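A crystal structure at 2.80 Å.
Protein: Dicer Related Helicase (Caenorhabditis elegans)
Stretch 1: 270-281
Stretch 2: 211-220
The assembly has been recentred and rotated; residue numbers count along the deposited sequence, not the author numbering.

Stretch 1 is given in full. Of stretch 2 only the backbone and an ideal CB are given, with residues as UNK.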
ATOM      1  N   LEU B 270       7.350  16.893  -4.308  1.00 49.18           N
ATOM      2  CA  LEU B 270       8.716  16.971  -4.885  1.00 47.27           C
ATOM      3  C   LEU B 270       9.256  18.381  -4.674  1.00 50.54           C
ATOM      4  O   LEU B 270      10.382  18.502  -4.225  1.00 54.01           O
ATOM      5  CB  LEU B 270       8.668  16.606  -6.375  1.00 45.25           C
ATOM      6  CG  LEU B 270      10.009  16.377  -7.076  1.00 46.03           C
ATOM      7  CD1 LEU B 270      10.597  15.046  -6.690  1.00 55.80           C
ATOM      8  CD2 LEU B 270       9.865  16.428  -8.586  1.00 44.00           C
ATOM      9  N   ALA B 271       8.441  19.397  -4.939  1.00 55.22           N
ATOM     10  CA  ALA B 271       8.842  20.823  -5.001  1.00 50.98           C
ATOM     11  C   ALA B 271       9.137  21.362  -3.597  1.00 50.05           C
ATOM     12  O   ALA B 271       9.805  22.377  -3.518  1.00 50.36           O
ATOM     13  CB  ALA B 271       7.755  21.627  -5.664  1.00 53.12           C
ATOM     14  N   ILE B 272       8.624  20.706  -2.542  1.00 54.29           N
ATOM     15  CA  ILE B 272       8.686  21.143  -1.100  1.00 56.41           C
ATOM     16  C   ILE B 272      10.124  21.502  -0.701  1.00 59.50           C
ATOM     17  O   ILE B 272      10.287  22.394   0.135  1.00 64.07           O
ATOM     18  CB  ILE B 272       8.111  20.032  -0.193  1.00 61.66           C
ATOM     19  CG1 ILE B 272       6.585  20.078  -0.187  1.00 64.26           C
ATOM     20  CG2 ILE B 272       8.694  20.086   1.222  1.00 61.82           C
ATOM     21  CD1 ILE B 272       5.941  18.962   0.594  1.00 68.33           C
ATOM     22  N   ILE B 273      11.119  20.808  -1.256  1.00 65.27           N
ATOM     23  CA  ILE B 273      12.553  20.934  -0.872  1.00 67.68           C
ATOM     24  C   ILE B 273      13.046  22.358  -1.186  1.00 69.34           C
ATOM     25  O   ILE B 273      14.028  22.782  -0.566  1.00 83.04           O
ATOM     26  CB  ILE B 273      13.404  19.835  -1.555  1.00 72.97           C
ATOM     27  CG1 ILE B 273      14.711  19.589  -0.795  1.00 75.60           C
ATOM     28  CG2 ILE B 273      13.649  20.151  -3.027  1.00 76.57           C
ATOM     29  CD1 ILE B 273      14.509  19.063   0.613  1.00 73.16           C
ATOM     30  N   GLY B 274      12.352  23.089  -2.059  1.00 71.46           N
ATOM     31  CA  GLY B 274      12.770  24.432  -2.521  1.00 69.43           C
ATOM     32  C   GLY B 274      12.400  25.521  -1.527  1.00 61.41           C
ATOM     33  O   GLY B 274      13.009  26.624  -1.595  1.00 60.62           O
ATOM     34  N   PHE B 275      11.438  25.244  -0.645  1.00 53.62           N
ATOM     35  CA  PHE B 275      10.951  26.187   0.400  1.00 61.79           C
ATOM     36  C   PHE B 275      12.133  26.690   1.257  1.00 64.90           C
ATOM     37  O   PHE B 275      13.010  25.898   1.616  1.00 73.84           O
ATOM     38  CB  PHE B 275       9.904  25.523   1.301  1.00 58.91           C
ATOM     39  CG  PHE B 275       8.647  25.025   0.628  1.00 58.02           C
ATOM     40  CD1 PHE B 275       8.376  25.279  -0.716  1.00 58.01           C
ATOM     41  CD2 PHE B 275       7.729  24.278   1.355  1.00 56.76           C
ATOM     42  CE1 PHE B 275       7.218  24.797  -1.305  1.00 55.64           C
ATOM     43  CE2 PHE B 275       6.561  23.818   0.771  1.00 54.24           C
ATOM     44  CZ  PHE B 275       6.307  24.076  -0.555  1.00 59.48           C
ATOM     45  N   LYS B 276      12.169  27.991   1.535  1.00 77.93           N
ATOM     46  CA  LYS B 276      13.231  28.648   2.346  1.00 82.24           C
ATOM     47  C   LYS B 276      12.700  28.799   3.761  1.00 80.85           C
ATOM     48  O   LYS B 276      11.669  29.486   3.911  1.00 76.46           O
ATOM     49  CB  LYS B 276      13.592  30.023   1.769  1.00 87.68           C
ATOM     50  CG  LYS B 276      14.301  30.011   0.415  1.00 90.14           C
ATOM     51  CD  LYS B 276      14.347  31.367  -0.280  1.00 91.41           C
ATOM     52  CE  LYS B 276      14.512  31.270  -1.788  1.00 97.99           C
ATOM     53  NZ  LYS B 276      13.270  30.790  -2.450  1.00106.98           N
ATOM     54  N   SER B 277      13.330  28.156   4.748  1.00 76.47           N
ATOM     55  CA  SER B 277      12.870  28.211   6.159  1.00 83.74           C
ATOM     56  C   SER B 277      14.045  28.409   7.127  1.00 85.82           C
ATOM     57  O   SER B 277      13.800  28.326   8.357  1.00 89.45           O
ATOM     58  CB  SER B 277      12.017  26.995   6.518  1.00 85.62           C
ATOM     59  OG  SER B 277      12.814  25.870   6.879  1.00 87.51           O
ATOM     60  N   ASN B 278      15.211  28.849   6.628  1.00 79.79           N
ATOM     61  CA  ASN B 278      16.431  29.051   7.461  1.00 81.31           C
ATOM     62  C   ASN B 278      16.206  30.235   8.423  1.00 82.14           C
ATOM     63  O   ASN B 278      16.455  30.051   9.640  1.00 75.32           O
ATOM     64  CB  ASN B 278      17.691  29.204   6.605  1.00 79.98           C
ATOM     65  CG  ASN B 278      18.195  27.877   6.070  1.00 79.01           C
ATOM     66  OD1 ASN B 278      17.463  26.891   6.059  1.00 74.59           O
ATOM     67  ND2 ASN B 278      19.446  27.838   5.634  1.00 77.14           N
ATOM     68  N   ASP B 279      15.674  31.360   7.919  1.00 87.79           N
ATOM     69  CA  ASP B 279      15.566  32.649   8.662  1.00 93.29           C
ATOM     70  C   ASP B 279      14.422  32.587   9.682  1.00 91.03           C
ATOM     71  O   ASP B 279      14.459  33.385  10.637  1.00 98.39           O
ATOM     72  CB  ASP B 279      15.370  33.831   7.710  1.00 94.33           C
ATOM     73  CG  ASP B 279      16.511  34.009   6.725  1.00 93.95           C
ATOM     74  OD1 ASP B 279      17.676  33.870   7.148  1.00 90.80           O
ATOM     75  OD2 ASP B 279      16.227  34.291   5.547  1.00 92.72           O
ATOM     76  N   LYS B 280      13.451  31.690   9.496  1.00 94.33           N
ATOM     77  CA  LYS B 280      12.202  31.679  10.309  1.00104.05           C
ATOM     78  C   LYS B 280      12.409  30.842  11.580  1.00104.82           C
ATOM     79  O   LYS B 280      11.433  30.719  12.356  1.00106.00           O
ATOM     80  CB  LYS B 280      10.994  31.132   9.544  1.00102.47           C
ATOM     81  CG  LYS B 280      11.072  31.148   8.031  1.00103.60           C
ATOM     82  CD  LYS B 280       9.935  30.386   7.411  1.00100.94           C
ATOM     83  CE  LYS B 280       8.786  31.271   6.990  1.00100.83           C
ATOM     84  NZ  LYS B 280       8.961  31.738   5.595  1.00104.50           N
ATOM     85  N   LYS B 281      13.618  30.300  11.798  1.00 98.24           N
ATOM     86  CA  LYS B 281      13.938  29.484  13.003  1.00102.56           C
ATOM     87  C   LYS B 281      13.917  30.391  14.248  1.00116.27           C
ATOM     88  O   LYS B 281      13.437  29.921  15.307  1.00119.16           O
ATOM     89  CB  LYS B 281      15.282  28.765  12.821  1.00 96.25           C
ATOM     90  CG  LYS B 281      15.836  28.050  14.055  1.00 99.03           C
ATOM     91  CD  LYS B 281      14.910  26.977  14.677  1.00105.61           C
ATOM     92  CE  LYS B 281      15.364  26.535  16.062  1.00105.14           C
ATOM     93  NZ  LYS B 281      14.230  26.406  17.014  1.00111.26           N
ATOM     94  N   UNK B 211       5.154  32.598  -0.103  1.00 68.96           N
ATOM     95  CA  UNK B 211       6.456  32.269  -0.755  1.00 75.25           C
ATOM     96  C   UNK B 211       6.443  30.818  -1.241  1.00 72.09           C
ATOM     97  O   UNK B 211       6.994  30.553  -2.317  1.00 63.18           O
ATOM     98  CB  UNK B 211       7.623  32.486   0.210  1.00 75.25           C
ATOM     99  N   UNK B 212       5.853  29.918  -0.442  1.00 79.76           N
ATOM    100  CA  UNK B 212       5.824  28.450  -0.677  1.00 78.04           C
ATOM    101  C   UNK B 212       4.917  28.144  -1.873  1.00 70.17           C
ATOM    102  O   UNK B 212       5.311  27.323  -2.708  1.00 72.04           O
ATOM    103  CB  UNK B 212       5.333  27.703   0.565  1.00 78.04           C
ATOM    104  N   UNK B 213       3.774  28.822  -1.968  1.00 66.82           N
ATOM    105  CA  UNK B 213       2.788  28.666  -3.071  1.00 66.82           C
ATOM    106  C   UNK B 213       3.447  29.074  -4.403  1.00 69.87           C
ATOM    107  O   UNK B 213       3.215  28.370  -5.421  1.00 71.99           O
ATOM    108  CB  UNK B 213       1.539  29.511  -2.813  1.00 66.82           C
ATOM    109  N   UNK B 214       4.265  30.134  -4.399  1.00 65.65           N
ATOM    110  CA  UNK B 214       4.964  30.643  -5.603  1.00 63.69           C
ATOM    111  C   UNK B 214       5.900  29.549  -6.138  1.00 59.90           C
ATOM    112  O   UNK B 214       5.841  29.267  -7.349  1.00 59.14           O
ATOM    113  CB  UNK B 214       5.752  31.915  -5.286  1.00 63.69           C
ATOM    114  N   UNK B 215       6.658  28.886  -5.264  1.00 63.50           N
ATOM    115  CA  UNK B 215       7.579  27.771  -5.658  1.00 60.95           C
ATOM    116  C   UNK B 215       6.726  26.609  -6.190  1.00 57.67           C
ATOM    117  O   UNK B 215       7.049  26.115  -7.278  1.00 55.50           O
ATOM    118  CB  UNK B 215       8.438  27.309  -4.479  1.00 60.95           C
ATOM    119  N   UNK B 216       5.614  26.275  -5.511  1.00 54.17           N
ATOM    120  CA  UNK B 216       4.733  25.136  -5.902  1.00 50.17           C
ATOM    121  C   UNK B 216       4.164  25.380  -7.293  1.00 47.90           C
ATOM    122  O   UNK B 216       4.266  24.472  -8.109  1.00 51.47           O
ATOM    123  CB  UNK B 216       3.594  24.947  -4.898  1.00 50.17           C
ATOM    124  N   UNK B 217       3.637  26.585  -7.552  1.00 53.77           N
ATOM    125  CA  UNK B 217       3.009  26.979  -8.841  1.00 50.63           C
ATOM    126  C   UNK B 217       4.015  26.808  -9.983  1.00 51.34           C
ATOM    127  O   UNK B 217       3.634  26.288 -11.051  1.00 52.52           O
ATOM    128  CB  UNK B 217       2.514  28.426  -8.789  1.00 50.63           C
ATOM    129  N   UNK B 218       5.268  27.190  -9.758  1.00 50.73           N
ATOM    130  CA  UNK B 218       6.313  27.199 -10.807  1.00 56.00           C
ATOM    131  C   UNK B 218       6.762  25.762 -11.116  1.00 59.07           C
ATOM    132  O   UNK B 218       6.863  25.417 -12.323  1.00 49.31           O
ATOM    133  CB  UNK B 218       7.511  28.044 -10.370  1.00 56.00           C
ATOM    134  N   UNK B 219       7.079  24.975 -10.071  1.00 61.79           N
ATOM    135  CA  UNK B 219       7.652  23.606 -10.204  1.00 57.96           C
ATOM    136  C   UNK B 219       6.573  22.663 -10.737  1.00 54.43           C
ATOM    137  O   UNK B 219       6.949  21.705 -11.437  1.00 52.61           O
ATOM    138  CB  UNK B 219       8.189  23.096  -8.865  1.00 57.96           C
ATOM    139  N   UNK B 220       5.286  22.973 -10.515  1.00 49.41           N
ATOM    140  CA  UNK B 220       4.160  22.146 -11.040  1.00 51.78           C
ATOM    141  C   UNK B 220       3.796  22.537 -12.491  1.00 51.34           C
ATOM    142  O   UNK B 220       3.608  21.617 -13.280  1.00 52.71           O
ATOM    143  CB  UNK B 220       2.929  22.302 -10.144  1.00 51.78           C
TER

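Stretch 2 is helical throughout, so its CB directions repeat along one face that meets the turn of stretch 1, where the chain leaves a helix, passes through a 3-10 segment and ends in loop. Nearest CA pairings put 219 by Ala-271, 215 by Gly-274 and 212 by Phe-275.

Position 211 points its CB toward stretch 1, yet nothing there comes within 5.5 Å of it. Many side chains, small or polar, would suit; it is Ser-211, which makes no contact.

At 212 the CB points sideways, 3.9 Å from Phe-275 CZ, with Lys-280 farther along. A chain with methylenes to lie on the ring and an acidic or polar end for the lysine fits: glutamate or glutamine. The residue is Glu-212. Its CG sits 3.7 Å from the centroid of the Phe-275 ring, over the face, a CH-pi contact, while OE2 reaches Lys-280 NZ at 3.8 Å in a long salt bridge. Water 1 donates to both Glu-212 OE2 (3.3 Å) and Lys-276 O (3.1 Å), tying the carboxylate to the loop backbone.

Position 213 points away and 214 is out of reach; stretch 1 constrains neither. They are Thr-213 and Thr-214.

Position 215 points toward Gly-274, which offers backbone without a side chain, with the Phe-275 ring alongside: CE1 lies 4.2 Å from the CB. A branched or long apolar residue would fill this space: isoleucine, valine, leucine or methionine. Ile-215 places CG2 4.1 Å from Phe-275 CE1, near the ring plane, and CD1 3.7 Å from Gly-274 O. An ideal CB on Gly-274 would come within 3.3 Å of Ile-215 CG2, so the glycine makes room for this branch.

At 216 the CB is sideways, 5.1 Å from Phe-275 CE1 and 5.4 Å from Ala-271 CB. That gap asks for an apolar chain of some length, such as leucine or methionine. Leu-216 turns its end inward: CG packs 3.8 Å from Phe-275 CZ at the ring edge, and CD2 lies 3.8 Å from Ala-271 CB.

Positions 217 and 218 are out of reach and free as far as stretch 1 is concerned; Ala-217 and Phe-218 occupy them.

Position 219 points toward Ala-271, whose CB is 3.5 Å from the ideal CB. The approach favours a slim start, alanine or an unbranched chain, and a polar end would be well placed near the Ala-271 carbonyl. Glu-219 keeps its CB 3.6 Å from Ala-271 CB; water 2 donates to Glu-219 OE2 (2.8 Å) and Ala-271 O (2.7 Å).

Position 220 turns sideways without contact, leaving the choice open; it is Val-220.

Stretch 2, residues 211-220: SETTILAFEV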
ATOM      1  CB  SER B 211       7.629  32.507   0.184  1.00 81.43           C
ATOM      2  OG  SER B 211       7.568  33.803   0.759  1.00 90.33           O
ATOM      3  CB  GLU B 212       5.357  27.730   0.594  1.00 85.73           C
ATOM      4  CG  GLU B 212       6.418  27.669   1.692  1.00 84.64           C
ATOM      5  CD  GLU B 212       6.550  28.894   2.594  1.00 80.34           C
ATOM      6  OE1 GLU B 212       5.572  29.638   2.739  1.00 75.42           O
ATOM      7  OE2 GLU B 212       7.635  29.088   3.150  1.00 85.46           O
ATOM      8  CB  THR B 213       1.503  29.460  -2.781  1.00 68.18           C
ATOM      9  OG1 THR B 213       0.945  29.006  -1.545  1.00 71.82           O
ATOM     10  CG2 THR B 213       0.466  29.327  -3.878  1.00 70.24           C
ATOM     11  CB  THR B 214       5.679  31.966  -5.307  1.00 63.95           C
ATOM     12  OG1 THR B 214       4.683  32.947  -5.013  1.00 64.01           O
ATOM     13  CG2 THR B 214       6.536  32.441  -6.455  1.00 68.16           C
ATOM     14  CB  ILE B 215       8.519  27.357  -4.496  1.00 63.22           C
ATOM     15  CG1 ILE B 215       9.603  28.412  -4.246  1.00 58.80           C
ATOM     16  CG2 ILE B 215       9.145  25.986  -4.739  1.00 64.98           C
ATOM     17  CD1 ILE B 215      10.058  28.511  -2.795  1.00 64.90           C
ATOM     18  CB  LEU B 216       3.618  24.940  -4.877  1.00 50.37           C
ATOM     19  CG  LEU B 216       4.054  24.277  -3.573  1.00 57.73           C
ATOM     20  CD1 LEU B 216       2.896  24.197  -2.587  1.00 59.86           C
ATOM     21  CD2 LEU B 216       4.637  22.896  -3.836  1.00 56.93           C
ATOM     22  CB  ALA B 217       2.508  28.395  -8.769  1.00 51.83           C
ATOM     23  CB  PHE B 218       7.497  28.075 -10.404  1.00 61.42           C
ATOM     24  CG  PHE B 218       8.647  27.971 -11.364  1.00 62.66           C
ATOM     25  CD1 PHE B 218       8.580  28.567 -12.617  1.00 71.37           C
ATOM     26  CD2 PHE B 218       9.734  27.167 -11.068  1.00 62.96           C
ATOM     27  CE1 PHE B 218       9.595  28.385 -13.543  1.00 77.40           C
ATOM     28  CE2 PHE B 218      10.766  27.015 -11.981  1.00 73.54           C
ATOM     29  CZ  PHE B 218      10.693  27.625 -13.217  1.00 75.95           C
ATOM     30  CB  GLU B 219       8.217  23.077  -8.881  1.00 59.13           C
ATOM     31  CG  GLU B 219       9.306  23.941  -8.269  1.00 62.05           C
ATOM     32  CD  GLU B 219      10.651  23.931  -8.977  1.00 69.46           C
ATOM     33  OE1 GLU B 219      10.677  24.075 -10.214  1.00 70.57           O
ATOM     34  OE2 GLU B 219      11.684  23.844  -8.274  1.00 81.67           O
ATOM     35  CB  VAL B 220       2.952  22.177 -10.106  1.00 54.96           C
ATOM     36  CG1 VAL B 220       1.687  21.753 -10.831  1.00 58.57           C
ATOM     37  CG2 VAL B 220       3.191  21.299  -8.875  1.00 59.65           C
TER
HETATM   38  O   HOH W   1       9.628  31.668   3.024  1.00 74.65           O
HETATM   39  O   HOH W   2      11.424  23.055  -5.584  1.00 72.89           O
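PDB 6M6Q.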